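Local coordinates for OmpT protein (Vibrio cholerae serotype O1, PDB 6EHD) that probably works as a non-specific diffusion porin, a beta-barrel channel that lets ions and small solutes cross the bacterial outer membrane, at residues N70-V75 and K81-K86; Q87-D92 and L108-L113; D92-A97 and S130-A135; E150-A155 and N194-V199. The protein carries 1 engineered substitution. All coordinates share one frame; numbering follows the deposited sequence. Where two conformers were deposited one is given.

Contact 1: residues N70-V75 and K81-K86. With C8E ((hydroxyethyloxy)tri(ethyloxy)octane), chain D.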
# COMPACT_ATOMS: atom_id res chain seq x y z
N ASN A 70 5.27 2.59 -13.03
CA ASN A 70 4.70 3.98 -12.97
C ASN A 70 5.19 4.74 -14.19
O ASN A 70 6.33 4.53 -14.63
CB ASN A 70 5.24 4.73 -11.75
CG ASN A 70 4.35 4.54 -10.44
OD1 ASN A 70 4.50 5.33 -9.54
ND2 ASN A 70 3.44 3.58 -10.39
N HIS A 71 4.39 5.74 -14.63
CA HIS A 71 4.78 6.64 -15.74
C HIS A 71 4.01 7.97 -15.53
O HIS A 71 2.77 7.98 -15.57
CB HIS A 71 4.41 5.96 -17.08
CG HIS A 71 4.87 6.70 -18.30
ND1 HIS A 71 4.58 6.27 -19.59
CD2 HIS A 71 5.56 7.86 -18.45
CE1 HIS A 71 5.08 7.13 -20.47
NE2 HIS A 71 5.70 8.09 -19.81
N ILE A 72 4.75 9.01 -15.21
CA ILE A 72 4.18 10.22 -14.63
C ILE A 72 4.69 11.48 -15.36
O ILE A 72 5.90 11.63 -15.60
CB ILE A 72 4.59 10.32 -13.11
CG1 ILE A 72 4.14 9.08 -12.35
CG2 ILE A 72 3.93 11.49 -12.43
CD1 ILE A 72 4.60 8.99 -10.88
N LEU A 73 3.76 12.41 -15.61
CA LEU A 73 4.06 13.80 -15.90
C LEU A 73 3.50 14.71 -14.79
O LEU A 73 2.32 14.66 -14.51
CB LEU A 73 3.35 14.13 -17.26
CG LEU A 73 4.02 15.16 -18.13
CD1 LEU A 73 3.41 15.15 -19.55
CD2 LEU A 73 3.92 16.52 -17.46
N GLY A 74 4.33 15.53 -14.21
CA GLY A 74 4.01 16.34 -13.06
C GLY A 74 4.21 17.85 -13.29
O GLY A 74 5.19 18.28 -13.93
N VAL A 75 3.33 18.64 -12.66
CA VAL A 75 3.34 20.09 -12.74
C VAL A 75 3.18 20.65 -11.34
O VAL A 75 2.09 20.50 -10.77
CB VAL A 75 2.20 20.64 -13.67
CG1 VAL A 75 2.38 22.13 -13.78
CG2 VAL A 75 2.22 19.95 -15.02
N LYS A 81 0.50 20.57 -6.54
CA LYS A 81 1.13 19.77 -7.57
C LYS A 81 0.10 18.86 -8.18
O LYS A 81 -0.62 18.15 -7.44
CB LYS A 81 2.35 18.98 -7.00
CG LYS A 81 3.06 18.12 -8.05
CD LYS A 81 4.24 17.35 -7.45
CE LYS A 81 5.05 16.76 -8.62
NZ LYS A 81 6.28 16.13 -8.10
N PHE A 82 0.10 18.76 -9.51
CA PHE A 82 -0.79 17.92 -10.27
C PHE A 82 0.03 16.88 -11.04
O PHE A 82 0.93 17.27 -11.84
CB PHE A 82 -1.62 18.71 -11.28
CG PHE A 82 -2.46 19.82 -10.66
CD1 PHE A 82 -1.92 21.02 -10.30
CD2 PHE A 82 -3.77 19.60 -10.40
CE1 PHE A 82 -2.74 22.02 -9.69
CE2 PHE A 82 -4.59 20.58 -9.80
CZ PHE A 82 -4.06 21.77 -9.45
N SER A 83 -0.30 15.59 -10.86
CA SER A 83 0.46 14.47 -11.48
C SER A 83 -0.45 13.59 -12.28
O SER A 83 -1.54 13.12 -11.82
CB SER A 83 1.24 13.64 -10.36
OG SER A 83 2.22 14.45 -9.73
N PHE A 84 -0.04 13.30 -13.53
CA PHE A 84 -0.87 12.52 -14.50
C PHE A 84 -0.17 11.26 -14.97
O PHE A 84 1.04 11.31 -15.32
CB PHE A 84 -1.14 13.43 -15.83
CG PHE A 84 -1.77 14.80 -15.54
CD1 PHE A 84 -0.99 15.87 -15.15
CD2 PHE A 84 -3.11 15.00 -15.70
CE1 PHE A 84 -1.57 17.08 -14.84
CE2 PHE A 84 -3.71 16.24 -15.40
CZ PHE A 84 -2.94 17.26 -14.95
N GLY A 85 -0.97 10.20 -15.16
CA GLY A 85 -0.52 8.92 -15.78
C GLY A 85 -0.71 7.68 -14.87
O GLY A 85 -1.62 7.65 -14.04
N LYS A 86 0.16 6.68 -15.01
CA LYS A 86 0.02 5.34 -14.34
C LYS A 86 0.74 5.49 -12.98
O LYS A 86 1.98 5.72 -12.94
CB LYS A 86 0.69 4.26 -15.17
CG LYS A 86 0.59 2.89 -14.55
CD LYS A 86 1.22 1.77 -15.39
CE LYS A 86 0.73 0.43 -14.83
NZ LYS A 86 1.39 -0.73 -15.46
C1 C8E D . -0.49 17.38 -19.20
C2 C8E D . -0.47 15.98 -19.82
C3 C8E D . -1.84 15.41 -20.18
C4 C8E D . -2.10 13.96 -19.71
C5 C8E D . -1.61 12.86 -20.66
C6 C8E D . -1.10 11.59 -19.95
C7 C8E D . 0.36 11.66 -19.44
C8 C8E D . 1.26 10.51 -19.83
O9 C8E D . 1.67 9.74 -18.68
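Leu73 and Phe84 form one of three hydrogen-bonded pairs in an antiparallel beta hairpin of the porin barrel wall, flanked by the pairs His71 with Lys86 and Val75 with Phe82. Strand directions differ by 152° over 70-75 and 81-84, and the axes come within 4.7 Å. Two N-H...O bonds close each pair; between Leu73 and Phe84 both N-to-O distances are 2.9 Å. Leu73 and Phe84 touch a bound detergent, and Val75 and Phe82 lie on the same face, consistent with a membrane-facing surface, while Ser83 turns to the other.

Phe84 can be traced outward. Its CB lies 3.9 Å from Leu73 O and 4.0 Å from C4 of the detergent. CG sits beside the backbone N, and from there CD1 comes 3.6 Å from Leu73 O, which lies at the ring edge, in its plane. Farther out, the detergent's terminal carbon C1 hangs over one ring face. Leu73 CD1 touches the same tail, 4.0 Å from C2.

On the pore-facing side, extended Lys81 sends NZ to Gln53 OE1. Gly85 turns the chain with positive phi, and its CA makes a C-H...O contact with His71 O at 3.4 Å.

Contact 2: residues Q87-D92 and L108-L113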
# COMPACT_ATOMS: atom_id res chain seq x y z
N GLN A 87 -0.04 5.41 -11.87
CA GLN A 87 0.45 5.79 -10.54
C GLN A 87 -0.10 4.87 -9.45
O GLN A 87 -1.20 4.30 -9.59
CB GLN A 87 -0.04 7.26 -10.24
CG GLN A 87 0.59 8.30 -11.16
CD GLN A 87 0.07 9.68 -11.01
OE1 GLN A 87 0.65 10.50 -10.24
NE2 GLN A 87 -1.04 10.01 -11.78
N TRP A 88 0.59 4.82 -8.32
CA TRP A 88 -0.03 4.19 -7.10
C TRP A 88 -1.23 5.05 -6.64
O TRP A 88 -1.20 6.30 -6.88
CB TRP A 88 0.98 4.01 -5.98
CG TRP A 88 2.25 3.30 -6.37
CD1 TRP A 88 3.51 3.80 -6.21
CD2 TRP A 88 2.38 2.12 -7.15
NE1 TRP A 88 4.41 2.95 -6.76
CE2 TRP A 88 3.74 1.91 -7.35
CE3 TRP A 88 1.45 1.21 -7.72
CZ2 TRP A 88 4.23 0.82 -8.09
CZ3 TRP A 88 1.94 0.11 -8.44
CH2 TRP A 88 3.32 -0.07 -8.62
N THR A 89 -2.20 4.46 -5.94
CA THR A 89 -3.29 5.28 -5.34
C THR A 89 -2.80 6.24 -4.23
O THR A 89 -1.77 5.98 -3.55
CB THR A 89 -4.47 4.44 -4.82
OG1 THR A 89 -4.06 3.63 -3.71
CG2 THR A 89 -5.08 3.57 -5.90
N THR A 90 -3.50 7.36 -4.07
CA THR A 90 -3.29 8.29 -2.96
C THR A 90 -3.43 7.49 -1.59
O THR A 90 -2.62 7.71 -0.65
CB THR A 90 -4.35 9.44 -2.98
OG1 THR A 90 -4.21 10.18 -4.19
CG2 THR A 90 -4.17 10.37 -1.78
N SER A 91 -4.41 6.59 -1.55
CA SER A 91 -4.59 5.71 -0.34
C SER A 91 -3.34 4.87 0.00
O SER A 91 -3.01 4.65 1.21
CB SER A 91 -5.87 4.83 -0.49
OG SER A 91 -5.89 4.15 -1.75
N ASP A 92 -2.64 4.40 -1.02
CA ASP A 92 -1.35 3.63 -0.85
C ASP A 92 -0.24 4.54 -0.40
O ASP A 92 0.55 4.12 0.47
CB ASP A 92 -0.98 2.94 -2.12
CG ASP A 92 0.12 1.87 -1.98
OD1 ASP A 92 -0.09 0.89 -1.27
OD2 ASP A 92 1.15 2.00 -2.66
N LEU A 108 -5.66 -2.37 6.67
CA LEU A 108 -5.74 -1.21 5.79
C LEU A 108 -6.57 -1.65 4.60
O LEU A 108 -6.24 -2.64 3.95
CB LEU A 108 -4.34 -0.66 5.44
CG LEU A 108 -3.42 -0.41 6.64
CD1 LEU A 108 -2.05 0.07 6.17
CD2 LEU A 108 -3.95 0.60 7.70
N ARG A 109 -7.76 -1.02 4.44
CA ARG A 109 -8.80 -1.64 3.61
C ARG A 109 -9.08 -0.94 2.25
O ARG A 109 -10.11 -1.17 1.63
CB ARG A 109 -10.11 -1.72 4.41
CG ARG A 109 -10.01 -2.39 5.77
CD ARG A 109 -9.26 -3.74 5.78
NE ARG A 109 -9.86 -4.70 4.82
CZ ARG A 109 -9.21 -5.51 3.98
NH1 ARG A 109 -7.88 -5.60 3.97
NH2 ARG A 109 -9.91 -6.30 3.14
N TYR A 110 -8.18 -0.06 1.80
CA TYR A 110 -8.38 0.73 0.56
C TYR A 110 -8.19 -0.12 -0.76
O TYR A 110 -8.66 0.31 -1.82
CB TYR A 110 -7.38 1.92 0.49
CG TYR A 110 -5.90 1.54 0.53
CD1 TYR A 110 -5.22 1.36 1.76
CD2 TYR A 110 -5.19 1.27 -0.64
CE1 TYR A 110 -3.89 0.92 1.79
CE2 TYR A 110 -3.87 0.83 -0.62
CZ TYR A 110 -3.21 0.66 0.60
OH TYR A 110 -1.89 0.22 0.56
N GLY A 111 -7.41 -1.23 -0.68
CA GLY A 111 -6.83 -1.90 -1.83
C GLY A 111 -7.56 -3.14 -2.29
O GLY A 111 -7.09 -3.86 -3.19
N THR A 112 -8.67 -3.43 -1.66
CA THR A 112 -9.37 -4.73 -1.87
C THR A 112 -9.70 -5.03 -3.36
O THR A 112 -9.51 -6.18 -3.79
CB THR A 112 -10.65 -4.78 -1.03
OG1 THR A 112 -10.30 -4.35 0.28
CG2 THR A 112 -11.31 -6.20 -0.99
N LEU A 113 -10.12 -4.01 -4.10
CA LEU A 113 -10.37 -4.04 -5.55
C LEU A 113 -9.29 -3.52 -6.51
O LEU A 113 -9.16 -4.03 -7.63
CB LEU A 113 -11.72 -3.35 -5.85
CG LEU A 113 -12.96 -3.72 -5.03
CD1 LEU A 113 -14.20 -2.93 -5.42
CD2 LEU A 113 -13.28 -5.20 -5.05
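Tyr110 and Asp92 are joined by the one hydrogen bond between these segments, both part of the constriction loop that general porins fold into the barrel. Asp92 OD1 accepts the Tyr110 OH at 2.7 Å through its anti lone pair, the one directed away from OD2, with the carboxylate and ring planes 55° apart. Asp92 CG stands opposite its backbone N (chi1 -166°), which brings OD1 to the ring's hydroxyl end. OD2 is engaged separately, by the morpholine nitrogen of a bound MES molecule.

Non-bonded contact comes from the ring face. The short helix lays its Ser91-Asp92 peptide over it: Ser91 O is 3.8 Å above the ring centre, and Asp92 N is displaced toward the rim. Ser91 CB presses close at the base of the ring, 3.4 Å from Tyr110 CG, and its OG is 3.2 Å from Tyr110 CD2.

A polar relay runs alongside. Thr89, at the helix N-cap position, donates through OG1 to Ser91 OG at 2.7 Å, and that OG also bonds Glu150 OE2 of the barrel wall.

With a phenol and MES on its two oxygens, Asp92 is probably ionised. Its bond holds the hydroxyl end of Tyr110 in place, while the overlying peptide and Ser91 CB probably limit the ring's turning.

Contact 3: residues D92-A97 and S130-A135. With C8E ((hydroxyethyloxy)tri(ethyloxy)octane), chain B.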
# COMPACT_ATOMS: atom_id res chain seq x y z
N ASP A 92 -2.64 4.40 -1.02
CA ASP A 92 -1.35 3.63 -0.85
C ASP A 92 -0.24 4.54 -0.40
O ASP A 92 0.55 4.12 0.47
CB ASP A 92 -0.98 2.94 -2.12
CG ASP A 92 0.12 1.87 -1.98
OD1 ASP A 92 -0.09 0.89 -1.27
OD2 ASP A 92 1.15 2.00 -2.66
N ASP A 93 -0.19 5.79 -0.91
CA ASP A 93 0.86 6.75 -0.51
C ASP A 93 0.69 7.09 0.97
O ASP A 93 1.70 7.17 1.77
CB ASP A 93 0.75 8.07 -1.31
CG ASP A 93 1.04 7.95 -2.81
OD1 ASP A 93 1.59 6.94 -3.27
OD2 ASP A 93 0.62 8.96 -3.54
N VAL A 94 -0.56 7.37 1.41
CA VAL A 94 -0.80 7.80 2.81
C VAL A 94 -0.68 6.59 3.78
O VAL A 94 -0.06 6.71 4.82
CB VAL A 94 -2.20 8.43 2.94
CG1 VAL A 94 -2.70 8.57 4.39
CG2 VAL A 94 -2.35 9.72 2.13
N TYR A 95 -1.22 5.44 3.41
CA TYR A 95 -1.04 4.17 4.10
C TYR A 95 -1.61 4.25 5.56
O TYR A 95 -2.77 4.82 5.75
CB TYR A 95 0.43 3.67 4.00
CG TYR A 95 0.59 2.15 4.09
CD1 TYR A 95 -0.12 1.27 3.22
CD2 TYR A 95 1.50 1.54 5.01
CE1 TYR A 95 -0.01 -0.11 3.31
CE2 TYR A 95 1.67 0.12 5.02
CZ TYR A 95 0.90 -0.71 4.22
OH TYR A 95 1.05 -2.10 4.25
N GLY A 96 -0.86 3.74 6.54
CA GLY A 96 -1.36 3.67 7.96
C GLY A 96 -0.35 2.93 8.80
O GLY A 96 0.79 2.77 8.35
N ALA A 97 -0.75 2.51 9.99
CA ALA A 97 0.14 1.98 11.00
C ALA A 97 0.45 0.47 10.76
O ALA A 97 0.08 -0.40 11.54
CB ALA A 97 -0.42 2.24 12.45
N SER A 130 3.35 22.20 8.29
CA SER A 130 3.22 20.73 8.54
C SER A 130 1.94 20.09 7.92
O SER A 130 1.82 18.85 7.82
CB SER A 130 3.19 20.49 10.06
OG SER A 130 4.07 21.40 10.72
N PHE A 131 1.04 20.94 7.46
CA PHE A 131 -0.34 20.60 7.05
C PHE A 131 -0.37 20.18 5.56
O PHE A 131 0.42 20.75 4.75
CB PHE A 131 -1.20 21.84 7.27
CG PHE A 131 -2.54 21.76 6.58
CD1 PHE A 131 -3.58 21.10 7.15
CD2 PHE A 131 -2.74 22.36 5.32
CE1 PHE A 131 -4.82 21.01 6.49
CE2 PHE A 131 -3.95 22.27 4.64
CZ PHE A 131 -5.00 21.60 5.23
N TRP A 132 -1.24 19.22 5.18
CA TRP A 132 -1.28 18.78 3.76
C TRP A 132 -2.63 18.25 3.37
O TRP A 132 -3.45 17.82 4.23
CB TRP A 132 -0.18 17.77 3.49
CG TRP A 132 -0.20 16.50 4.46
CD1 TRP A 132 0.53 16.32 5.60
CD2 TRP A 132 -1.01 15.33 4.31
NE1 TRP A 132 0.28 15.06 6.16
CE2 TRP A 132 -0.69 14.44 5.42
CE3 TRP A 132 -1.96 14.95 3.42
CZ2 TRP A 132 -1.27 13.17 5.55
CZ3 TRP A 132 -2.58 13.70 3.57
CH2 TRP A 132 -2.24 12.83 4.66
N VAL A 133 -2.89 18.30 2.08
CA VAL A 133 -4.06 17.68 1.44
C VAL A 133 -3.58 16.87 0.27
O VAL A 133 -2.72 17.34 -0.50
CB VAL A 133 -5.07 18.77 0.93
CG1 VAL A 133 -6.26 18.13 0.30
CG2 VAL A 133 -5.45 19.71 2.04
N LYS A 134 -4.13 15.65 0.11
CA LYS A 134 -3.80 14.78 -1.02
C LYS A 134 -5.08 14.21 -1.58
O LYS A 134 -5.93 13.67 -0.87
CB LYS A 134 -2.80 13.64 -0.68
CG LYS A 134 -1.47 14.11 -0.13
CD LYS A 134 -0.47 12.96 0.20
CE LYS A 134 0.81 13.58 0.82
NZ LYS A 134 1.92 12.60 1.06
N ALA A 135 -5.21 14.30 -2.89
CA ALA A 135 -6.37 13.74 -3.55
C ALA A 135 -6.11 13.09 -4.89
O ALA A 135 -5.03 13.24 -5.48
CB ALA A 135 -7.38 14.88 -3.66
O9 C8E B . 2.54 11.88 -1.67
C10 C8E B . 3.44 12.47 -2.58
C11 C8E B . 4.45 13.44 -1.97
O12 C8E B . 3.91 14.11 -0.84
C13 C8E B . 4.80 15.10 -0.30
C14 C8E B . 4.26 15.65 1.03
O15 C8E B . 3.84 14.65 2.00
C16 C8E B . 3.51 15.28 3.25
C17 C8E B . 2.59 14.42 4.11
O18 C8E B . 2.81 13.03 3.99
C19 C8E B . 2.04 12.11 4.78
C20 C8E B . 1.01 11.36 3.95
O21 C8E B . 1.70 10.72 2.90
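Val94 packs against Trp132 and Lys134 in a small, buried, mainly apolar contact between the short helix of the constriction loop and the inner surface of the barrel wall. The evidence is one methyl: Val94 CG2 lies 4.0 Å from Trp132 CH2, approaching obliquely, and 4.2 Å from Lys134 CD. No hydrogen bond crosses between the segments.

Polar chemistry is supplied by a bound detergent headgroup. Lys134 runs fully extended beyond CG, so its NZ projects from the wall into a curl of the polyether, where five oxygens surround it much as in a crown-ether complex. The shortest bond is NZ to O21 at 2.6 Å and the next is NZ to O9 at 2.9 Å; O12, O15 and O18 complete the set. Since an ammonium has three N-H groups, some of the five must share a proton.

The same chain lies on the indole. Detergent C17 stands 3.1 Å above the Trp132 plane toward its rim, and Lys134 CE is on that face too. Asp93 OD2 remains 6.0 Å from Lys134 NZ and instead makes a salt bridge with Lys123.

Strand 131-138 is flanked in the wall by 121-128 and 147-157, with Lys134 paired through its backbone to Tyr152. Val94 also touches Tyr152 and, on strand 160-171, His163, so the end of helix 90-94 rests across several wall strands.

Contact 4: residues E150-A155 and N194-V199. With C8E ((hydroxyethyloxy)tri(ethyloxy)octane), chain K; C8E ((hydroxyethyloxy)tri(ethyloxy)octane), chain J.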
# COMPACT_ATOMS: atom_id res chain seq x y z
N GLU A 150 -10.60 9.79 -4.28
CA GLU A 150 -10.00 9.75 -2.92
C GLU A 150 -9.62 11.12 -2.41
O GLU A 150 -9.21 11.97 -3.20
CB GLU A 150 -8.71 8.84 -2.96
CG GLU A 150 -9.00 7.41 -3.39
CD GLU A 150 -7.79 6.44 -3.22
OE1 GLU A 150 -6.65 6.90 -3.58
OE2 GLU A 150 -8.02 5.28 -2.81
N LEU A 151 -9.67 11.32 -1.08
CA LEU A 151 -9.27 12.57 -0.42
C LEU A 151 -8.80 12.27 0.98
O LEU A 151 -9.54 11.57 1.72
CB LEU A 151 -10.46 13.57 -0.34
CG LEU A 151 -10.28 14.84 0.50
CD1 LEU A 151 -9.25 15.70 -0.12
CD2 LEU A 151 -11.58 15.67 0.63
N TYR A 152 -7.61 12.77 1.32
CA TYR A 152 -7.00 12.64 2.66
C TYR A 152 -6.48 14.02 3.12
O TYR A 152 -5.96 14.82 2.28
CB TYR A 152 -5.86 11.57 2.64
CG TYR A 152 -6.32 10.15 2.43
CD1 TYR A 152 -6.61 9.63 1.17
CD2 TYR A 152 -6.43 9.26 3.51
CE1 TYR A 152 -7.06 8.33 1.01
CE2 TYR A 152 -6.81 7.94 3.34
CZ TYR A 152 -7.15 7.47 2.10
OH TYR A 152 -7.60 6.14 1.96
N VAL A 153 -6.46 14.27 4.44
CA VAL A 153 -5.84 15.49 5.03
C VAL A 153 -5.00 15.11 6.23
O VAL A 153 -5.37 14.16 6.95
CB VAL A 153 -6.95 16.54 5.46
CG1 VAL A 153 -7.87 15.97 6.51
CG2 VAL A 153 -6.33 17.77 6.06
N GLY A 154 -3.97 15.87 6.57
CA GLY A 154 -3.15 15.57 7.75
C GLY A 154 -2.38 16.79 8.22
O GLY A 154 -2.28 17.83 7.54
N ALA A 155 -1.81 16.62 9.39
CA ALA A 155 -0.94 17.63 10.03
C ALA A 155 -0.09 17.05 11.10
O ALA A 155 -0.41 15.95 11.61
CB ALA A 155 -1.81 18.80 10.57
N ASN A 194 -16.19 -0.52 -3.32
CA ASN A 194 -15.53 -0.51 -1.98
C ASN A 194 -15.48 0.93 -1.57
O ASN A 194 -14.89 1.70 -2.31
CB ASN A 194 -14.12 -1.09 -2.14
CG ASN A 194 -13.38 -1.27 -0.80
OD1 ASN A 194 -14.02 -1.41 0.23
ND2 ASN A 194 -12.00 -1.29 -0.85
N SER A 195 -16.19 1.31 -0.48
CA SER A 195 -16.19 2.61 0.11
C SER A 195 -15.46 2.56 1.48
O SER A 195 -15.77 1.76 2.31
CB SER A 195 -17.65 3.10 0.32
OG SER A 195 -18.30 3.05 -0.96
N TYR A 196 -14.52 3.47 1.72
CA TYR A 196 -13.66 3.34 2.91
C TYR A 196 -13.28 4.70 3.54
O TYR A 196 -13.29 5.76 2.91
CB TYR A 196 -12.39 2.43 2.55
CG TYR A 196 -11.74 2.85 1.19
CD1 TYR A 196 -12.21 2.27 -0.00
CD2 TYR A 196 -10.78 3.86 1.13
CE1 TYR A 196 -11.71 2.67 -1.25
CE2 TYR A 196 -10.24 4.24 -0.13
CZ TYR A 196 -10.75 3.65 -1.33
OH TYR A 196 -10.26 4.02 -2.59
N PHE A 197 -12.98 4.66 4.84
CA PHE A 197 -12.61 5.79 5.66
C PHE A 197 -11.70 5.38 6.79
O PHE A 197 -11.88 4.27 7.40
CB PHE A 197 -13.94 6.47 6.21
CG PHE A 197 -13.68 7.64 7.10
CD1 PHE A 197 -13.21 8.81 6.58
CD2 PHE A 197 -13.93 7.58 8.46
CE1 PHE A 197 -12.92 9.90 7.39
CE2 PHE A 197 -13.60 8.64 9.27
CZ PHE A 197 -13.13 9.82 8.73
N GLU A 198 -10.72 6.26 7.17
CA GLU A 198 -9.76 5.93 8.18
C GLU A 198 -9.31 7.15 8.96
O GLU A 198 -9.37 8.30 8.45
CB GLU A 198 -8.49 5.29 7.52
CG GLU A 198 -7.64 6.20 6.67
CD GLU A 198 -6.59 7.09 7.38
OE1 GLU A 198 -6.11 6.74 8.46
OE2 GLU A 198 -6.23 8.20 6.84
N VAL A 199 -8.88 6.90 10.17
CA VAL A 199 -8.12 7.87 11.00
C VAL A 199 -6.83 7.22 11.52
O VAL A 199 -6.88 6.05 12.03
CB VAL A 199 -8.99 8.34 12.21
CG1 VAL A 199 -8.21 9.23 13.16
CG2 VAL A 199 -10.25 9.04 11.70
C1 C8E K . -16.43 12.25 10.32
C2 C8E K . -17.29 12.02 9.09
C3 C8E K . -17.46 10.55 8.83
C4 C8E K . -17.55 10.30 7.35
C5 C8E K . -17.95 8.90 7.12
C6 C8E K . -17.98 8.56 5.66
C7 C8E K . -18.13 7.06 5.60
C8 C8E K . -18.19 6.45 4.22
O9 C8E K . -18.20 5.04 4.48
C10 C8E K . -16.93 4.40 4.44
C11 C8E K . -16.86 3.29 5.49
O12 C8E K . -17.98 2.43 5.33
C1 C8E J . -15.02 13.17 12.70
C2 C8E J . -13.72 12.87 12.00
C3 C8E J . -12.57 13.41 12.83
C4 C8E J . -11.33 12.55 12.69
C5 C8E J . -10.06 13.36 12.89
C6 C8E J . -9.12 12.81 13.92
C7 C8E J . -9.69 12.47 15.29
C8 C8E J . -8.58 12.64 16.36
O9 C8E J . -7.50 11.80 16.00
C10 C8E J . -6.48 11.53 16.95
C11 C8E J . -5.73 10.36 16.32
O12 C8E J . -6.20 9.13 16.90
C13 C8E J . -5.76 7.97 16.21
C14 C8E J . -6.78 6.87 16.40
O15 C8E J . -6.80 6.27 17.71
C16 C8E J . -6.57 6.97 18.89
C17 C8E J . -7.25 6.21 20.02
O18 C8E J . -6.33 5.78 21.00
C19 C8E J . -5.91 6.80 21.90
C20 C8E J . -4.88 6.01 22.67
O21 C8E J . -3.74 5.60 21.90
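The ring of Tyr196 receives Glu150 OE2 at its edge, in the ring plane, while the ring of Tyr152 has Glu198 OE2 in the corresponding edge position. Their planes tell the two pairs apart: the Glu150 carboxylate stands almost upright to the Tyr196 ring, at 86°, whereas that of Glu198 is only 26° from the Tyr152 plane. The aromatic side chains cross at about a right angle, with Tyr152 OH 3.9 Å from Tyr196 CE2. On the outer side of the wall, Phe197 has detergent C3 over one ring face.

Tyr196 OH donates to Glu150 OE2 at 2.6 Å, on the lone pair away from OE1. Glu198 bends at chi2 (84°), folding its carboxylate back so that OE2 lies 3.5 Å from Tyr152 CD2.

The strands run in the same direction with axes 9.4 Å apart, too far for backbone bonding; strand 160-171 lies between them in the barrel. The contact is therefore made by inward side chains reaching over that strand.

Tyr152 OH is hydrogen-bonded to Tyr215 OH, and Glu198 OE2 to His163 ND1. With Ser91 OG as well as Tyr196 OH on Glu150 OE2, two hydroxyls would favour an ionised carboxylate.

In the fold
Contacts 1 and 4 belong to the barrel wall, 21 Å apart between centres, whereas contacts 2 and 3 tie the constriction loop together and set it against that wall. Asp92 and helix 90-94 are common to contacts 2 and 3, whose centres are 12 Å apart. Contact 4 receives the loop of contact 2 at two points, Ser91 OG to Glu150 OE2 (2.6 Å) and Arg109 O to Asn194 ND2 (3.1 Å). Contacts 3 and 4 stand on neighbouring strands, joined where Lys134 O is 2.9 Å from Tyr152 N. Contact 1 reaches contact 2 by packing, Asn70 ND2 being 3.5 Å from Trp88 CE2. MES, probably from the crystallisation liquor, may mark a pocket beside the loop.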